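Local coordinates for protein citrinin polyketide synthase (Monascus purpureus, PDB 5MPT) that methylates the growing polyketide as the C-methyltransferase domain of the multidomain non-reducing synthase that makes the keto-aldehyde precursor of citrinin, at residues G218-T221 against V222-P226; V185-Q188 against Q189-F193. One frame throughout, in Å; residues are numbered along the deposited sequence.

Interaction 1: G218-T221 against V222-P226; sequences GGTT and VKMLP. With SAH (S-adenosyl-L-homocysteine), chain B.
Gly218 O receives the backbone N-H of Val222 at 2.9 Å, the bond that ties the glycine loop after strand 208-213 to the start of helix 221-231. Thr220 O is gripped twice: by Lys223 N, well above its carbonyl plane, and by Met224 N at 3.1 Å, this time in plane. Leu225 N bonds Thr221 O one residue further on.

Packing is tightest on the buried flank. There Thr221 and Leu225 run side by side in the same direction, Thr221 CG2 lying 3.6 Å from Leu225 CD1. Met224 CG lies 3.8 Å from Thr220 CG2, and the bent methionine chain brings CE back near the same methyl. A chi1 of -60° at Thr220 sets OG1 beside the backbone N and turns CG2 anti to that N, next to Met224. Thr220 OG1 bonds Thr285 OG1, and Thr221 OG1 bonds Glu212 OE1. Val222 and Lys223, both partly exposed, form the more open side, where Val222 CG1 lies 3.2 Å from Gly218 O and a little farther from Gly219 O.

Ahead of the helix, Gly219 N donates to OXT of S-adenosyl-L-homocysteine at 3.0 Å. A backbone N-H facing the ligand carboxylate, close to a helix N-terminus, probably helps to stabilise its negative charge, as in other Rossmann-like methyltransferases.

Interaction 2: V185-Q188 against Q189-F193; sequences VWIQ and QAEFF
Helix 181-198 packs beside the central sheet of the methyltransferase domain, and residues 185-193 are about two and a half turns of it, joined by regular i to i+4 bonds. Gln189 N reaches Val185 O at 3.0 Å and Ala190 N reaches Trp186 O, while Glu191 N and Phe192 N continue the ladder to Ile187 O and Gln188 O.

Among the side chains, Trp186 and Gln189 meet at an angle, ring and amide planes 44° apart. Gln189 OE1 comes within 3.1 Å of Trp186 CD1, approaching the indole obliquely; it is buried without a polar partner in the model, whereas the NE2 of the same amide bonds Ala24 O and Thr28 OG1. The fully extended Gln189 chain, with CG anti to the backbone N (chi1 -177°), carries the amide out to those partners. On the indole, Val185 CG1 rests 3.8 Å above one face, over its centre.

Gln188 and Glu191 cross on another side of the helix. Their amide and carboxylate do not bond directly, Gln188 NE2 standing 3.5 Å from Glu191 OE1, but one water joins them, accepting from Gln188 NE2 and donating to Glu191 OE2, each at 2.8 Å. Both side chains also hold Lys223. Ala190 lies between Leu312, Leu377 and Met224, in a helix laid on the sheet and against its neighbouring helix, as in Rossmann-like methyltransferases.

Lys223 of interaction 1 clasps the helix of interaction 2: its NZ lies 2.7 Å from Glu191 OE1 in a salt bridge and 2.9 Å from Gln188 OE1. The bent lysine chain thus pins helix 221-231 to helix 181-198; the centres of the two interactions lie about 11 Å apart. Nearer the ligand, Ile187 CD1 packs 3.3 Å from Gly219 O and 3.6 Å from Thr220 OG1, so Ile187 backs the glycine loop that holds S-adenosyl-L-homocysteine. The side chain of Ile187 is about 6 Å from the ligand and about 6 Å from that of Tyr177, an active-site residue for methyl transfer; Gly219 lies about 4 Å from the side chain of Tyr177.

Interaction 1: G218-T221 against V222-P226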
loop_
_atom_site.group_PDB
_atom_site.type_symbol
_atom_site.label_atom_id
_atom_site.label_comp_id
_atom_site.label_asym_id
_atom_site.label_seq_id
_atom_site.Cartn_x
_atom_site.Cartn_y
_atom_site.Cartn_z
ATOM N N GLY A 218 -9.927 -3.245 -6.200
ATOM C CA GLY A 218 -9.682 -3.198 -7.624
ATOM C C GLY A 218 -8.926 -1.979 -8.074
ATOM O O GLY A 218 -9.115 -1.533 -9.211
ATOM N N GLY A 219 -8.049 -1.435 -7.223
ATOM C CA GLY A 219 -7.319 -0.237 -7.595
ATOM C C GLY A 219 -6.347 -0.507 -8.721
ATOM O O GLY A 219 -6.124 0.348 -9.589
ATOM N N THR A 220 -5.771 -1.697 -8.727
ATOM C CA THR A 220 -4.956 -2.166 -9.825
ATOM C C THR A 220 -5.819 -2.828 -10.885
ATOM O O THR A 220 -5.621 -2.598 -12.081
ATOM C CB THR A 220 -3.907 -3.146 -9.296
ATOM O OG1 THR A 220 -3.071 -2.475 -8.341
ATOM C CG2 THR A 220 -3.050 -3.699 -10.435
ATOM N N THR A 221 -6.779 -3.632 -10.447
ATOM C CA THR A 221 -7.613 -4.395 -11.362
ATOM C C THR A 221 -8.295 -3.500 -12.381
ATOM O O THR A 221 -8.400 -3.865 -13.559
ATOM C CB THR A 221 -8.656 -5.174 -10.564
ATOM O OG1 THR A 221 -8.073 -5.619 -9.330
ATOM C CG2 THR A 221 -9.168 -6.355 -11.364
ATOM N N VAL A 222 -8.775 -2.332 -11.954
ATOM C CA VAL A 222 -9.537 -1.478 -12.859
ATOM C C VAL A 222 -8.691 -0.986 -14.028
ATOM O O VAL A 222 -9.244 -0.622 -15.066
ATOM C CB VAL A 222 -10.181 -0.286 -12.118
ATOM C CG1 VAL A 222 -9.128 0.673 -11.543
ATOM C CG2 VAL A 222 -11.112 0.461 -13.047
ATOM N N LYS A 223 -7.361 -0.947 -13.886
ATOM C CA LYS A 223 -6.485 -0.628 -15.001
ATOM C C LYS A 223 -6.059 -1.847 -15.811
ATOM O O LYS A 223 -5.873 -1.733 -17.031
ATOM C CB LYS A 223 -5.238 0.086 -14.486
ATOM C CG LYS A 223 -5.542 1.390 -13.736
ATOM C CD LYS A 223 -6.409 2.360 -14.529
ATOM C CE LYS A 223 -5.659 2.914 -15.704
ATOM N NZ LYS A 223 -4.519 3.756 -15.230
ATOM N N MET A 224 -5.885 -3.004 -15.170
ATOM C CA MET A 224 -5.357 -4.160 -15.883
ATOM C C MET A 224 -6.365 -4.699 -16.889
ATOM O O MET A 224 -5.987 -5.143 -17.984
ATOM C CB MET A 224 -4.964 -5.237 -14.883
ATOM C CG MET A 224 -3.820 -4.842 -13.971
ATOM S SD MET A 224 -2.328 -4.486 -14.899
ATOM C CE MET A 224 -1.565 -3.144 -14.012
ATOM N N LEU A 225 -7.649 -4.675 -16.540
ATOM C CA LEU A 225 -8.649 -5.334 -17.379
ATOM C C LEU A 225 -8.825 -4.610 -18.701
ATOM O O LEU A 225 -8.752 -5.272 -19.751
ATOM C CB LEU A 225 -9.973 -5.454 -16.618
ATOM C CG LEU A 225 -10.118 -6.596 -15.603
ATOM C CD1 LEU A 225 -8.815 -6.870 -14.864
ATOM C CD2 LEU A 225 -11.231 -6.298 -14.623
ATOM N N PRO A 226 -9.074 -3.292 -18.735
ATOM C CA PRO A 226 -9.093 -2.579 -20.023
ATOM C C PRO A 226 -7.802 -2.728 -20.786
ATOM O O PRO A 226 -7.817 -2.810 -22.025
ATOM C CB PRO A 226 -9.335 -1.120 -19.612
ATOM C CG PRO A 226 -9.951 -1.193 -18.289
ATOM C CD PRO A 226 -9.390 -2.393 -17.612
HETATM N N SAH B . -4.659 -4.044 -3.715
HETATM C CA SAH B . -5.540 -3.302 -2.765
HETATM C CB SAH B . -4.901 -2.213 -1.912
HETATM C CG SAH B . -4.052 -2.720 -0.760
HETATM S SD SAH B . -5.200 -3.114 0.604
HETATM C C SAH B . -6.676 -2.647 -3.600
HETATM O O SAH B . -7.771 -2.486 -2.887
HETATM O OXT SAH B . -6.559 -2.290 -4.745
HETATM C "C5'" SAH B . -4.659 -4.768 1.109
HETATM C "C4'" SAH B . -5.591 -5.801 0.510
HETATM O "O4'" SAH B . -5.012 -7.079 0.850
HETATM C "C3'" SAH B . -7.020 -5.801 1.069
HETATM O "O3'" SAH B . -7.902 -5.949 -0.040
HETATM C "C2'" SAH B . -7.040 -7.025 2.000
HETATM O "O2'" SAH B . -8.319 -7.654 2.053
HETATM C "C1'" SAH B . -6.029 -7.933 1.310
HETATM N N9 SAH B . -5.409 -8.952 2.147
HETATM C C8 SAH B . -4.974 -8.836 3.440
HETATM N N7 SAH B . -4.498 -9.948 3.949
HETATM C C5 SAH B . -4.636 -10.865 2.916
HETATM C C6 SAH B . -4.323 -12.235 2.812
HETATM N N6 SAH B . -3.819 -12.967 3.813
HETATM N N1 SAH B . -4.584 -12.845 1.640
HETATM C C2 SAH B . -5.120 -12.136 0.642
HETATM N N3 SAH B . -5.453 -10.845 0.616
HETATM C C4 SAH B . -5.189 -10.262 1.797
#

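Interaction 2: V185-Q188 against Q189-F193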
loop_
_atom_site.group_PDB
_atom_site.type_symbol
_atom_site.label_atom_id
_atom_site.label_comp_id
_atom_site.label_asym_id
_atom_site.label_seq_id
_atom_site.Cartn_x
_atom_site.Cartn_y
_atom_site.Cartn_z
ATOM N N VAL A 185 0.499 6.117 -9.824
ATOM C CA VAL A 185 1.744 6.247 -10.580
ATOM C C VAL A 185 2.302 4.867 -10.908
ATOM O O VAL A 185 2.617 4.549 -12.070
ATOM C CB VAL A 185 2.753 7.092 -9.779
ATOM C CG1 VAL A 185 4.214 6.707 -10.143
ATOM C CG2 VAL A 185 2.482 8.549 -10.027
ATOM N N TRP A 186 2.446 4.030 -9.886
ATOM C CA TRP A 186 3.090 2.740 -10.078
ATOM C C TRP A 186 2.168 1.707 -10.710
ATOM O O TRP A 186 2.660 0.799 -11.380
ATOM C CB TRP A 186 3.636 2.226 -8.742
ATOM C CG TRP A 186 4.860 2.985 -8.363
ATOM C CD1 TRP A 186 6.128 2.787 -8.829
ATOM C CD2 TRP A 186 4.926 4.116 -7.487
ATOM N NE1 TRP A 186 6.987 3.713 -8.288
ATOM C CE2 TRP A 186 6.276 4.530 -7.451
ATOM C CE3 TRP A 186 3.987 4.788 -6.694
ATOM C CZ2 TRP A 186 6.701 5.598 -6.695
ATOM C CZ3 TRP A 186 4.409 5.847 -5.967
ATOM C CH2 TRP A 186 5.764 6.234 -5.950
ATOM N N ILE A 187 0.851 1.870 -10.569
ATOM C CA ILE A 187 -0.088 1.053 -11.327
ATOM C C ILE A 187 0.031 1.371 -12.806
ATOM O O ILE A 187 0.071 0.477 -13.651
ATOM C CB ILE A 187 -1.526 1.266 -10.807
ATOM C CG1 ILE A 187 -1.643 0.824 -9.336
ATOM C CG2 ILE A 187 -2.512 0.490 -11.674
ATOM C CD1 ILE A 187 -3.024 1.121 -8.674
ATOM N N GLN A 188 0.103 2.662 -13.138
ATOM C CA GLN A 188 0.294 3.044 -14.527
ATOM C C GLN A 188 1.611 2.505 -15.051
ATOM O O GLN A 188 1.690 2.060 -16.189
ATOM C CB GLN A 188 0.222 4.573 -14.635
ATOM C CG GLN A 188 0.153 5.096 -16.035
ATOM C CD GLN A 188 -1.217 4.933 -16.668
ATOM O OE1 GLN A 188 -2.225 5.386 -16.115
ATOM N NE2 GLN A 188 -1.261 4.277 -17.841
ATOM N N GLN A 189 2.658 2.539 -14.237
ATOM C CA GLN A 189 3.944 2.000 -14.661
ATOM C C GLN A 189 3.865 0.489 -14.880
ATOM O O GLN A 189 4.465 -0.050 -15.815
ATOM C CB GLN A 189 5.001 2.372 -13.621
ATOM C CG GLN A 189 6.385 1.926 -14.012
ATOM C CD GLN A 189 7.401 2.252 -12.951
ATOM O OE1 GLN A 189 7.070 2.307 -11.781
ATOM N NE2 GLN A 189 8.655 2.465 -13.351
ATOM N N ALA A 190 3.092 -0.203 -14.050
ATOM C CA ALA A 190 2.911 -1.624 -14.251
ATOM C C ALA A 190 2.166 -1.905 -15.542
ATOM O O ALA A 190 2.474 -2.895 -16.219
ATOM C CB ALA A 190 2.189 -2.239 -13.035
ATOM N N GLU A 191 1.175 -1.078 -15.894
ATOM C CA GLU A 191 0.542 -1.208 -17.211
ATOM C C GLU A 191 1.573 -1.155 -18.332
ATOM O O GLU A 191 1.538 -1.965 -19.253
ATOM C CB GLU A 191 -0.505 -0.128 -17.437
ATOM C CG GLU A 191 -1.671 -0.147 -16.463
ATOM C CD GLU A 191 -2.594 1.028 -16.719
ATOM O OE1 GLU A 191 -2.755 1.859 -15.792
ATOM O OE2 GLU A 191 -3.125 1.131 -17.854
ATOM N N PHE A 192 2.469 -0.168 -18.295
ATOM C CA PHE A 192 3.490 -0.018 -19.326
ATOM C C PHE A 192 4.393 -1.245 -19.394
ATOM O O PHE A 192 4.673 -1.788 -20.483
ATOM C CB PHE A 192 4.278 1.279 -19.041
ATOM C CG PHE A 192 5.393 1.531 -19.984
ATOM C CD1 PHE A 192 5.189 1.493 -21.361
ATOM C CD2 PHE A 192 6.664 1.812 -19.498
ATOM C CE1 PHE A 192 6.239 1.798 -22.232
ATOM C CE2 PHE A 192 7.722 2.071 -20.365
ATOM C CZ PHE A 192 7.509 2.069 -21.727
ATOM N N PHE A 193 4.805 -1.742 -18.233
ATOM C CA PHE A 193 5.628 -2.934 -18.189
ATOM C C PHE A 193 4.907 -4.094 -18.867
ATOM O O PHE A 193 5.463 -4.779 -19.744
ATOM C CB PHE A 193 5.965 -3.274 -16.739
ATOM C CG PHE A 193 6.397 -4.689 -16.545
ATOM C CD1 PHE A 193 7.564 -5.161 -17.130
ATOM C CD2 PHE A 193 5.632 -5.555 -15.778
ATOM C CE1 PHE A 193 7.977 -6.463 -16.994
ATOM C CE2 PHE A 193 6.037 -6.870 -15.617
ATOM C CZ PHE A 193 7.210 -7.341 -16.237
HETATM O O HOH W 1 -3.813 3.691 -18.776
#